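Local coordinates for protein RTX-adhesin (Marinomonas primoryensis, PDB 5IRB) that serves as a calcium-binding part of a giant bacterial adhesin that binds its Antarctic bacterium to ice and diatoms, this piece probably belonging to its cell-surface retention region, at residues A212-V217 and N300-T305; T218-T223 and A238-A243; V254-N259 and W273-A278; T286-V291 and S308-D313. All blocks are in the same frame, centred on the assembly; numbering follows the deposited sequence.

Contact 1 (A212-V217 and N300-T305)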
loop_
_atom_site.group_PDB
_atom_site.type_symbol
_atom_site.label_atom_id
_atom_site.label_comp_id
_atom_site.label_asym_id
_atom_site.label_seq_id
_atom_site.Cartn_x
_atom_site.Cartn_y
_atom_site.Cartn_z
ATOM N N ALA A 212 4.688 -22.341 17.514
ATOM C CA ALA A 212 3.610 -23.234 17.878
ATOM C C ALA A 212 3.886 -23.765 19.283
ATOM O O ALA A 212 5.022 -23.705 19.750
ATOM C CB ALA A 212 3.483 -24.372 16.870
ATOM N N ASP A 213 2.843 -24.240 19.961
ATOM C CA ASP A 213 2.909 -24.541 21.387
ATOM C C ASP A 213 2.821 -26.044 21.679
ATOM O O ASP A 213 1.894 -26.713 21.245
ATOM C CB ASP A 213 1.793 -23.808 22.130
ATOM C CG ASP A 213 1.941 -22.304 22.040
ATOM O OD1 ASP A 213 3.085 -21.818 22.194
ATOM O OD2 ASP A 213 0.932 -21.616 21.775
ATOM N N ALA A 214 3.813 -26.557 22.394
ATOM C CA ALA A 214 3.822 -27.957 22.809
ATOM C C ALA A 214 2.690 -28.212 23.803
ATOM O O ALA A 214 2.299 -27.310 24.549
ATOM C CB ALA A 214 5.160 -28.325 23.420
ATOM N N GLY A 215 2.130 -29.413 23.766
ATOM C CA GLY A 215 1.176 -29.851 24.770
ATOM C C GLY A 215 1.808 -30.821 25.753
ATOM O O GLY A 215 2.930 -30.613 26.226
ATOM N N THR A 216 1.086 -31.904 26.034
ATOM C CA THR A 216 1.533 -32.950 26.962
ATOM C C THR A 216 1.329 -34.309 26.327
ATOM O O THR A 216 0.229 -34.651 25.886
ATOM C CB THR A 216 0.786 -32.908 28.301
ATOM O OG1 THR A 216 0.962 -31.623 28.904
ATOM C CG2 THR A 216 1.343 -33.953 29.255
ATOM N N VAL A 217 2.405 -35.074 26.282
ATOM C CA VAL A 217 2.360 -36.430 25.778
ATOM C C VAL A 217 2.720 -37.408 26.884
ATOM O O VAL A 217 3.681 -37.185 27.615
ATOM C CB VAL A 217 3.323 -36.582 24.598
ATOM C CG1 VAL A 217 3.549 -38.036 24.256
ATOM C CG2 VAL A 217 2.764 -35.831 23.404
ATOM N N ASN A 300 3.575 -22.827 11.800
ATOM C CA ASN A 300 4.722 -23.163 12.621
ATOM C C ASN A 300 4.584 -24.602 13.077
ATOM O O ASN A 300 3.481 -25.104 13.161
ATOM C CB ASN A 300 4.813 -22.251 13.835
ATOM C CG ASN A 300 4.917 -20.799 13.454
ATOM O OD1 ASN A 300 5.805 -20.417 12.693
ATOM N ND2 ASN A 300 4.012 -19.985 13.978
ATOM N N THR A 301 5.692 -25.255 13.392
ATOM C CA THR A 301 5.627 -26.634 13.888
ATOM C C THR A 301 6.288 -26.743 15.243
ATOM O O THR A 301 7.118 -25.907 15.605
ATOM C CB THR A 301 6.312 -27.609 12.929
ATOM O OG1 THR A 301 7.673 -27.197 12.742
ATOM C CG2 THR A 301 5.599 -27.568 11.570
ATOM N N VAL A 302 5.923 -27.788 15.982
ATOM C CA VAL A 302 6.446 -28.024 17.314
ATOM C C VAL A 302 6.315 -29.516 17.672
ATOM O O VAL A 302 5.338 -30.172 17.307
ATOM C CB VAL A 302 5.733 -27.152 18.378
ATOM C CG1 VAL A 302 4.256 -27.534 18.508
ATOM C CG2 VAL A 302 6.474 -27.221 19.743
ATOM N N ASP A 303 7.355 -30.036 18.316
ATOM C CA ASP A 303 7.392 -31.405 18.861
ATOM C C ASP A 303 7.081 -31.435 20.355
ATOM O O ASP A 303 7.637 -30.634 21.114
ATOM C CB ASP A 303 8.764 -32.045 18.603
ATOM C CG ASP A 303 8.910 -32.575 17.177
ATOM O OD1 ASP A 303 7.893 -32.586 16.444
ATOM O OD2 ASP A 303 10.041 -32.954 16.775
ATOM N N THR A 304 6.200 -32.355 20.769
ATOM C CA THR A 304 5.900 -32.575 22.167
ATOM C C THR A 304 6.372 -33.999 22.523
ATOM O O THR A 304 6.075 -34.969 21.806
ATOM C CB THR A 304 4.390 -32.445 22.474
ATOM O OG1 THR A 304 3.908 -31.167 22.063
ATOM C CG2 THR A 304 4.120 -32.624 23.967
ATOM N N THR A 305 7.111 -34.118 23.621
ATOM C CA THR A 305 7.746 -35.388 23.941
ATOM C C THR A 305 7.237 -35.959 25.271
ATOM O O THR A 305 7.151 -35.244 26.273
ATOM C CB THR A 305 9.281 -35.237 23.952
ATOM O OG1 THR A 305 9.724 -34.896 22.632
ATOM C CG2 THR A 305 9.971 -36.524 24.382
HETATM O O HOH W 1 7.089 -23.347 16.404
HETATM O O HOH W 2 4.953 -33.876 27.360
#
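Ala-212 to Val-217 runs nearly parallel to Asn-300 to Thr-305, the end-to-end directions 19° apart, with no direct backbone hydrogen bond between them. Two waters fill that role: one accepts from Ala-212 N and donates to Thr-301 O, the other accepts from Val-217 N (3.0 Å) and donates to Thr-305 O. The direct polar link is made by a side chain. Thr-304 holds OG1 beside its own backbone N (chi1 -57°), where it accepts from Gly-215 N at 3.0 Å, the N-H...O angle being 147°. The methyl CG2 of Thr-304 lies against the Gly-215 carbonyl and meets Val-217 CG2 at 3.5 Å, the two side chains crossing obliquely. Nearer Asn-300, Val-302 lays both methyls against the opposing chain: CG1 rests 3.6 Å from Ala-212 CB, while CG2 touches Ala-214 CB more loosely at 4.1 Å. Of its side chain Asn-300 turns CB to Ala-212; its amide points elsewhere, ND2 donating to Asp-209 O and OD1 accepting from Ala-127 N, close to a calcium site. Small apolar groups, one threonine hydroxyl and two bridging waters thus join the first strand of this beta-sandwich domain to its last, the waters supplying partners for backbone groups that do not pair directly.

Contact 2 (T218-T223 and A238-A243); sequences TVNAIT and AVSGTA. With CA (calcium ion), chain K.
Asn-220 and Ser-240 form a double link: Asn-220 N donates to Ser-240 O, and ND2 donates to Ser-240 OG, each at 2.7 Å. The hydroxyl lies close to the amide plane of Asn-220 and the side-chain bond is fairly straight, 156° at the hydrogen. Next along the strands, Thr-218 and Thr-242 are an antiparallel hydrogen-bonded pair, joined by Thr-218 N to Thr-242 O and Thr-242 N to Thr-218 O. Each hydroxyl is set between its residue's own N and carbonyl carbon (chi1 67° and 69°). Thr-218 OG1 and Thr-242 OG1 are modelled 2.4 Å apart, too short to be taken at face value, and the bond between them is doubtful in detail. Val-219 faces Gly-241 as a non-hydrogen-bonded pair with a CA-CA distance of 4.0 Å, and Gly-241 CA makes a CA-H...O contact of 3.1 Å to Thr-218 O. On the Val-219 face, Val-239 CG1 meets Val-219 CG1 at 4.1 Å and Ile-222 CD1 at 4.3 Å. Past Asn-220 the chains part and waters intervene; one accepts from Thr-223 N and lies within hydrogen-bonding distance of Ala-221 O and Ala-238 O. Thr-223 OG1 binds calcium at 2.5 Å, a site completed by Asp-225, Val-227, Glu-232 and waters. The edge of the sheet therefore passes from direct pairing through hydrated backbone to a metal-bound loop.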
loop_
_atom_site.group_PDB
_atom_site.type_symbol
_atom_site.label_atom_id
_atom_site.label_comp_id
_atom_site.label_asym_id
_atom_site.label_seq_id
_atom_site.Cartn_x
_atom_site.Cartn_y
_atom_site.Cartn_z
ATOM N N THR A 218 1.943 -38.481 27.011
ATOM C CA THR A 218 2.220 -39.529 27.997
ATOM C C THR A 218 2.278 -40.893 27.312
ATOM O O THR A 218 1.710 -41.070 26.234
ATOM C CB THR A 218 1.127 -39.573 29.104
ATOM O OG1 THR A 218 -0.125 -39.998 28.550
ATOM C CG2 THR A 218 0.939 -38.203 29.756
ATOM N N VAL A 219 2.967 -41.865 27.942
ATOM C CA VAL A 219 2.941 -43.247 27.476
ATOM C C VAL A 219 2.397 -44.133 28.607
ATOM O O VAL A 219 2.898 -44.085 29.740
ATOM C CB VAL A 219 4.346 -43.737 27.053
ATOM C CG1 VAL A 219 4.300 -45.170 26.528
ATOM C CG2 VAL A 219 4.993 -42.762 26.021
ATOM N N ASN A 220 1.420 -44.978 28.290
ATOM C CA ASN A 220 0.885 -45.888 29.284
ATOM C C ASN A 220 1.890 -46.990 29.614
ATOM O O ASN A 220 2.929 -47.101 28.980
ATOM C CB ASN A 220 -0.427 -46.509 28.796
ATOM C CG ASN A 220 -1.489 -45.470 28.502
ATOM O OD1 ASN A 220 -1.600 -44.467 29.211
ATOM N ND2 ASN A 220 -2.260 -45.686 27.432
ATOM N N ALA A 221 1.546 -47.809 30.595
ATOM C CA ALA A 221 2.316 -48.978 30.961
ATOM C C ALA A 221 2.539 -49.873 29.750
ATOM O O ALA A 221 1.667 -49.989 28.878
ATOM C CB ALA A 221 1.592 -49.749 32.092
ATOM N N ILE A 222 3.714 -50.481 29.685
ATOM C CA ILE A 222 4.041 -51.373 28.583
ATOM C C ILE A 222 3.534 -52.758 28.936
ATOM O O ILE A 222 4.156 -53.474 29.721
ATOM C CB ILE A 222 5.552 -51.391 28.308
ATOM C CG1 ILE A 222 6.095 -49.958 28.194
ATOM C CG2 ILE A 222 5.879 -52.255 27.087
ATOM C CD1 ILE A 222 5.359 -49.089 27.212
ATOM N N THR A 223 2.396 -53.119 28.346
ATOM C CA THR A 223 1.484 -54.154 28.870
ATOM C C THR A 223 1.002 -53.763 30.279
ATOM O O THR A 223 1.472 -52.777 30.864
ATOM C CB THR A 223 2.121 -55.565 28.892
ATOM O OG1 THR A 223 3.225 -55.588 29.810
ATOM C CG2 THR A 223 2.608 -55.952 27.493
ATOM N N ALA A 238 0.779 -53.647 21.892
ATOM C CA ALA A 238 0.151 -52.351 21.635
ATOM C C ALA A 238 0.667 -51.304 22.617
ATOM O O ALA A 238 0.350 -51.352 23.812
ATOM C CB ALA A 238 -1.369 -52.466 21.729
ATOM N N VAL A 239 1.480 -50.376 22.122
ATOM C CA VAL A 239 1.945 -49.271 22.935
ATOM C C VAL A 239 1.023 -48.062 22.746
ATOM O O VAL A 239 0.751 -47.654 21.617
ATOM C CB VAL A 239 3.393 -48.903 22.578
ATOM C CG1 VAL A 239 3.864 -47.710 23.397
ATOM C CG2 VAL A 239 4.314 -50.133 22.777
ATOM N N SER A 240 0.553 -47.495 23.855
ATOM C CA SER A 240 -0.437 -46.429 23.819
ATOM C C SER A 240 -0.105 -45.325 24.820
ATOM O O SER A 240 0.740 -45.512 25.711
ATOM C CB SER A 240 -1.844 -46.983 24.094
ATOM O OG SER A 240 -1.960 -47.435 25.429
ATOM N N GLY A 241 -0.754 -44.168 24.643
ATOM C CA GLY A 241 -0.561 -43.022 25.510
ATOM C C GLY A 241 -1.543 -41.906 25.182
ATOM O O GLY A 241 -2.562 -42.145 24.535
ATOM N N THR A 242 -1.269 -40.712 25.705
ATOM C CA THR A 242 -2.079 -39.521 25.452
ATOM C C THR A 242 -1.237 -38.414 24.795
ATOM O O THR A 242 0.003 -38.485 24.752
ATOM C CB THR A 242 -2.736 -38.991 26.747
ATOM O OG1 THR A 242 -1.740 -38.445 27.610
ATOM C CG2 THR A 242 -3.469 -40.114 27.495
ATOM N N ALA A 243 -1.932 -37.419 24.247
ATOM C CA ALA A 243 -1.313 -36.296 23.534
ATOM C C ALA A 243 -2.417 -35.251 23.442
ATOM O O ALA A 243 -3.345 -35.429 22.678
ATOM C CB ALA A 243 -0.824 -36.698 22.164
HETATM CA CA CA K . 3.483 -57.727 31.007
HETATM O O HOH W 3 -4.472 -44.215 25.899
HETATM O O HOH W 4 1.660 -48.440 26.321
HETATM O O HOH W 5 0.917 -51.590 26.777
HETATM O O HOH W 6 3.994 -59.650 32.241
HETATM O O HOH W 7 1.017 -57.918 31.244
#

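Contact 3 (V254-N259 and W273-A278)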
loop_
_atom_site.group_PDB
_atom_site.type_symbol
_atom_site.label_atom_id
_atom_site.label_comp_id
_atom_site.label_asym_id
_atom_site.label_seq_id
_atom_site.Cartn_x
_atom_site.Cartn_y
_atom_site.Cartn_z
ATOM N N VAL A 254 2.395 -39.326 15.693
ATOM C CA VAL A 254 3.105 -39.780 16.872
ATOM C C VAL A 254 4.237 -40.701 16.426
ATOM O O VAL A 254 4.012 -41.674 15.714
ATOM C CB VAL A 254 2.195 -40.559 17.857
ATOM C CG1 VAL A 254 2.913 -40.732 19.177
ATOM C CG2 VAL A 254 0.856 -39.832 18.066
ATOM N N THR A 255 5.455 -40.384 16.829
ATOM C CA THR A 255 6.611 -41.149 16.389
ATOM C C THR A 255 7.303 -41.742 17.595
ATOM O O THR A 255 7.558 -41.034 18.561
ATOM C CB THR A 255 7.585 -40.275 15.594
ATOM O OG1 THR A 255 6.904 -39.760 14.446
ATOM C CG2 THR A 255 8.809 -41.087 15.137
ATOM N N LEU A 256 7.571 -43.046 17.530
ATOM C CA LEU A 256 8.329 -43.774 18.548
ATOM C C LEU A 256 9.539 -44.455 17.928
ATOM O O LEU A 256 9.392 -45.158 16.932
ATOM C CB LEU A 256 7.459 -44.858 19.205
ATOM C CG LEU A 256 6.373 -44.542 20.225
ATOM C CD1 LEU A 256 5.265 -43.752 19.609
ATOM C CD2 LEU A 256 5.820 -45.856 20.781
ATOM N N GLU A 257 10.727 -44.237 18.489
ATOM C CA GLU A 257 11.912 -44.985 18.065
ATOM C C GLU A 257 12.317 -45.965 19.172
ATOM O O GLU A 257 12.693 -45.576 20.283
ATOM C CB GLU A 257 13.043 -44.046 17.653
ATOM C CG GLU A 257 12.662 -43.272 16.375
ATOM C CD GLU A 257 13.307 -41.897 16.246
ATOM O OE1 GLU A 257 13.986 -41.448 17.197
ATOM O OE2 GLU A 257 13.116 -41.255 15.180
ATOM N N ILE A 258 12.164 -47.246 18.854
ATOM C CA ILE A 258 12.405 -48.339 19.781
ATOM C C ILE A 258 13.350 -49.347 19.173
ATOM O O ILE A 258 13.082 -49.878 18.096
ATOM C CB ILE A 258 11.096 -49.056 20.149
ATOM C CG1 ILE A 258 10.039 -48.040 20.589
ATOM C CG2 ILE A 258 11.354 -50.126 21.236
ATOM C CD1 ILE A 258 8.681 -48.634 20.858
ATOM N N ASN A 259 14.463 -49.587 19.856
ATOM C CA ASN A 259 15.470 -50.520 19.387
ATOM C C ASN A 259 15.921 -50.246 17.946
ATOM O O ASN A 259 16.140 -51.173 17.156
ATOM C CB ASN A 259 14.941 -51.952 19.525
ATOM C CG ASN A 259 16.035 -52.983 19.390
ATOM O OD1 ASN A 259 17.193 -52.710 19.700
ATOM N ND2 ASN A 259 15.677 -54.171 18.920
ATOM N N TRP A 273 -3.492 -42.343 21.564
ATOM C CA TRP A 273 -2.839 -42.957 20.428
ATOM C C TRP A 273 -2.425 -44.362 20.823
ATOM O O TRP A 273 -2.174 -44.628 22.003
ATOM C CB TRP A 273 -1.645 -42.119 19.968
ATOM C CG TRP A 273 -0.670 -41.836 21.067
ATOM C CD1 TRP A 273 -0.610 -40.706 21.837
ATOM C CD2 TRP A 273 0.403 -42.666 21.497
ATOM N NE1 TRP A 273 0.413 -40.801 22.747
ATOM C CE2 TRP A 273 1.070 -42.009 22.554
ATOM C CE3 TRP A 273 0.878 -43.931 21.110
ATOM C CZ2 TRP A 273 2.157 -42.545 23.238
ATOM C CZ3 TRP A 273 1.973 -44.476 21.787
ATOM C CH2 TRP A 273 2.606 -43.771 22.826
ATOM N N SER A 274 -2.386 -45.264 19.851
ATOM C CA SER A 274 -1.867 -46.618 20.078
ATOM C C SER A 274 -1.162 -47.078 18.804
ATOM O O SER A 274 -1.555 -46.697 17.690
ATOM C CB SER A 274 -2.979 -47.596 20.481
ATOM O OG SER A 274 -2.441 -48.881 20.761
ATOM N N VAL A 275 -0.097 -47.857 18.964
ATOM C CA VAL A 275 0.594 -48.414 17.812
ATOM C C VAL A 275 1.142 -49.793 18.143
ATOM O O VAL A 275 1.559 -50.055 19.279
ATOM C CB VAL A 275 1.720 -47.462 17.324
ATOM C CG1 VAL A 275 2.745 -47.200 18.415
ATOM C CG2 VAL A 275 2.375 -47.987 16.057
ATOM N N ASP A 276 1.116 -50.689 17.161
ATOM C CA ASP A 276 1.604 -52.046 17.384
ATOM C C ASP A 276 3.120 -52.133 17.218
ATOM O O ASP A 276 3.682 -51.745 16.195
ATOM C CB ASP A 276 0.889 -53.025 16.446
ATOM C CG ASP A 276 -0.530 -53.365 16.919
ATOM O OD1 ASP A 276 -0.898 -53.030 18.072
ATOM O OD2 ASP A 276 -1.294 -53.948 16.124
ATOM N N VAL A 277 3.774 -52.652 18.247
ATOM C CA VAL A 277 5.225 -52.733 18.283
ATOM C C VAL A 277 5.678 -54.189 18.421
ATOM O O VAL A 277 5.088 -54.942 19.181
ATOM C CB VAL A 277 5.767 -51.902 19.452
ATOM C CG1 VAL A 277 7.286 -51.973 19.504
ATOM C CG2 VAL A 277 5.295 -50.452 19.318
ATOM N N ALA A 278 6.708 -54.589 17.681
ATOM C CA ALA A 278 7.292 -55.914 17.861
ATOM C C ALA A 278 7.848 -56.089 19.272
ATOM O O ALA A 278 8.646 -55.278 19.741
ATOM C CB ALA A 278 8.389 -56.152 16.832
#
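Trp-273 reaches across the sandwich toward strand 254-258, its CB meeting Val-254 CG2 at 3.9 Å. Chi1 of 54° places CG between the backbone N and the carbonyl carbon, and here CG too lies against Val-254 CG2, with CD1 slightly farther from the same methyl. Deeper in the indole, CD2 and CE2 lie beneath the other methyl: Val-254 CG1 stands over the face of the five-membered ring, 4.0 Å from its centroid and 13° off the normal, a CH-pi contact. The two side chains cross at about a right angle, and both valine methyls touch the tryptophan. At the far end of the six-membered ring, CZ3 meets Leu-256 CD1 at 4.0 Å, with CH2 a little more distant, the leucine and tryptophan approaching tip to tip. The other leucine branch, CD2, touches Val-275 CG1 at 4.1 Å, and Ile-258 CD1 meets both methyls of Val-277 tip to tip, CG1 being the nearer at 3.9 Å. No hydrogen bond links the segments. The axes of 254-258 and 273-278 come within 9.0 Å and diverge by 40°, as expected of facing sheets in a beta-sandwich rather than neighbours within one sheet. Trp-273 NE1 makes a weak hydrogen bond to Thr-242 O in the adjoining strand 236-244, and its ring also packs on Ala-290. Phe-288 of strand 287-295 touches Leu-256 and Ile-258, while Leu-282 of helix 279-284 closes on Ile-258 and Val-277 at the other end of this row.

Contact 4 (T286-V291 and S308-D313). With CA (calcium ion), chain L; CA (calcium ion), chain E.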
loop_
_atom_site.group_PDB
_atom_site.type_symbol
_atom_site.label_atom_id
_atom_site.label_comp_id
_atom_site.label_asym_id
_atom_site.label_seq_id
_atom_site.Cartn_x
_atom_site.Cartn_y
_atom_site.Cartn_z
ATOM N N THR A 286 14.622 -50.821 26.752
ATOM C CA THR A 286 13.787 -50.653 27.941
ATOM C C THR A 286 13.333 -49.218 28.257
ATOM O O THR A 286 12.715 -48.980 29.302
ATOM C CB THR A 286 14.515 -51.211 29.163
ATOM O OG1 THR A 286 15.796 -50.588 29.273
ATOM C CG2 THR A 286 14.718 -52.724 29.020
ATOM N N ALA A 287 13.640 -48.262 27.376
ATOM C CA ALA A 287 13.195 -46.876 27.571
ATOM C C ALA A 287 13.113 -46.146 26.235
ATOM O O ALA A 287 13.981 -46.323 25.405
ATOM C CB ALA A 287 14.121 -46.141 28.513
ATOM N N PHE A 288 12.063 -45.364 26.001
ATOM C CA PHE A 288 11.949 -44.677 24.717
ATOM C C PHE A 288 11.031 -43.477 24.821
ATOM O O PHE A 288 10.282 -43.330 25.793
ATOM C CB PHE A 288 11.460 -45.647 23.639
ATOM C CG PHE A 288 10.100 -46.205 23.909
ATOM C CD1 PHE A 288 8.960 -45.477 23.621
ATOM C CD2 PHE A 288 9.964 -47.442 24.526
ATOM C CE1 PHE A 288 7.705 -45.987 23.896
ATOM C CE2 PHE A 288 8.716 -47.961 24.806
ATOM C CZ PHE A 288 7.584 -47.246 24.506
ATOM N N ASP A 289 11.099 -42.611 23.816
ATOM C CA ASP A 289 10.279 -41.419 23.775
ATOM C C ASP A 289 9.150 -41.575 22.774
ATOM O O ASP A 289 9.299 -42.236 21.737
ATOM C CB ASP A 289 11.117 -40.194 23.382
ATOM C CG ASP A 289 12.001 -39.723 24.509
ATOM O OD1 ASP A 289 11.715 -40.080 25.669
ATOM O OD2 ASP A 289 12.983 -39.007 24.241
ATOM N N ALA A 290 8.023 -40.950 23.075
ATOM C CA ALA A 290 6.985 -40.798 22.087
ATOM C C ALA A 290 6.986 -39.312 21.719
ATOM O O ALA A 290 6.918 -38.447 22.605
ATOM C CB ALA A 290 5.624 -41.255 22.631
ATOM N N VAL A 291 7.094 -39.016 20.428
ATOM C CA VAL A 291 7.172 -37.623 19.969
ATOM C C VAL A 291 5.987 -37.252 19.085
ATOM O O VAL A 291 5.725 -37.916 18.087
ATOM C CB VAL A 291 8.473 -37.341 19.210
ATOM C CG1 VAL A 291 8.548 -35.851 18.773
ATOM C CG2 VAL A 291 9.658 -37.681 20.078
ATOM N N SER A 308 9.177 -42.886 28.318
ATOM C CA SER A 308 8.664 -44.129 28.882
ATOM C C SER A 308 9.811 -45.032 29.265
ATOM O O SER A 308 10.850 -45.020 28.616
ATOM C CB SER A 308 7.756 -44.876 27.902
ATOM O OG SER A 308 7.284 -46.090 28.475
ATOM N N THR A 309 9.597 -45.818 30.318
ATOM C CA THR A 309 10.514 -46.853 30.737
ATOM C C THR A 309 9.727 -48.112 31.065
ATOM O O THR A 309 8.600 -48.038 31.541
ATOM C CB THR A 309 11.315 -46.448 31.994
ATOM O OG1 THR A 309 10.403 -46.033 33.020
ATOM C CG2 THR A 309 12.287 -45.305 31.675
ATOM N N HIS A 310 10.316 -49.265 30.802
ATOM C CA HIS A 310 9.734 -50.522 31.268
ATOM C C HIS A 310 10.846 -51.502 31.582
ATOM O O HIS A 310 12.007 -51.237 31.285
ATOM C CB HIS A 310 8.771 -51.105 30.226
ATOM C CG HIS A 310 9.419 -51.452 28.936
ATOM N ND1 HIS A 310 9.634 -50.531 27.922
ATOM C CD2 HIS A 310 9.934 -52.627 28.461
ATOM C CE1 HIS A 310 10.212 -51.107 26.908
ATOM N NE2 HIS A 310 10.424 -52.386 27.207
ATOM N N THR A 311 10.482 -52.622 32.202
ATOM C CA THR A 311 11.411 -53.705 32.482
ATOM C C THR A 311 11.051 -54.981 31.707
ATOM O O THR A 311 9.969 -55.078 31.110
ATOM C CB THR A 311 11.485 -53.980 34.000
ATOM O OG1 THR A 311 10.172 -54.264 34.483
ATOM C CG2 THR A 311 11.993 -52.730 34.735
ATOM N N VAL A 312 11.997 -55.918 31.684
ATOM C CA VAL A 312 11.953 -57.126 30.850
ATOM C C VAL A 312 12.247 -58.397 31.652
ATOM O O VAL A 312 13.238 -58.460 32.385
ATOM C CB VAL A 312 12.994 -57.058 29.694
ATOM C CG1 VAL A 312 12.996 -58.338 28.875
ATOM C CG2 VAL A 312 12.751 -55.840 28.804
ATOM N N ASP A 313 11.403 -59.415 31.502
ATOM C CA ASP A 313 11.639 -60.684 32.178
ATOM C C ASP A 313 11.108 -61.879 31.377
ATOM O O ASP A 313 11.849 -62.517 30.616
ATOM C CB ASP A 313 11.018 -60.651 33.565
ATOM C CG ASP A 313 11.386 -61.858 34.383
ATOM O OD1 ASP A 313 12.384 -62.530 34.035
ATOM O OD2 ASP A 313 10.692 -62.116 35.387
HETATM CA CA CA L . 15.823 -46.619 24.085
HETATM CA CA CA E . 6.426 -47.725 32.221
HETATM O O HOH W 8 5.547 -47.014 29.958
HETATM O O HOH W 9 6.908 -45.312 31.670
HETATM O O HOH W 10 7.807 -46.723 34.018
HETATM O O HOH W 11 4.255 -46.968 33.306
HETATM O O HOH W 12 14.974 -45.751 21.932
#
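The beta hairpin of strands 287-295 and 301-312 pairs Phe-288 with Ser-308 and Ala-287 with Thr-309, next to two calcium ions at the end of the domain. Phe-288 and Ser-308 form an antiparallel hydrogen-bonded pair: Phe-288 N donates to Ser-308 O, and Ser-308 N donates to Phe-288 O at 2.8 Å. A third backbone bond runs from His-310 N to Thr-286 O. Ser-308 CB lies over one face of the Phe-288 ring, 4.3 Å from its centroid, in a CH-pi contact, while His-310 CE1 comes to that ring's edge, 4.1 Å from Phe-288 CE2. The imidazole, with CG between its own N and carbonyl carbon (chi1 62°), takes Thr-286 CA over one face, 4.0 Å from the centroid. Its NE2 is hydrogen-bonded to Leu-282 O. Beyond, Thr-286 CG2 meets Val-312 CG2 at 3.7 Å, the side chains crossing at about a right angle. Ala-287 O binds one calcium at 2.3 Å, a site shared with Asp-285. Thr-309 O binds the other at 2.3 Å, together with Asp-226 and four waters, one of them hydrogen-bonded to Ser-308 OG. With backbone carbonyls of paired residues as ligands, the two metals probably help fix the end of the hairpin to the loops that carry the aspartates.

All four contacts lie in the last of the beta-sandwich domains strung along this elongated chain. Contact 1 is set apart, with its centre 18 to 21 Å from the others; contacts 2, 3 and 4 cluster within about 11 Å, centre to centre. Contact 2 belongs to the three-stranded sheet and contact 4 to the five-stranded one, whereas contacts 1 and 3 span the two. Contacts 1 and 2 share strand 216-219, contacts 1 and 4 share strand 301-312. Along the chain contacts 2, 3 and 4 follow in series; contact 1 encloses 2 and 3 and alternates with 4. In contact 1 the first and last strands of the domain meet; calcium sites lie near both domain ends, consistent with a calcium-stiffened adhesin.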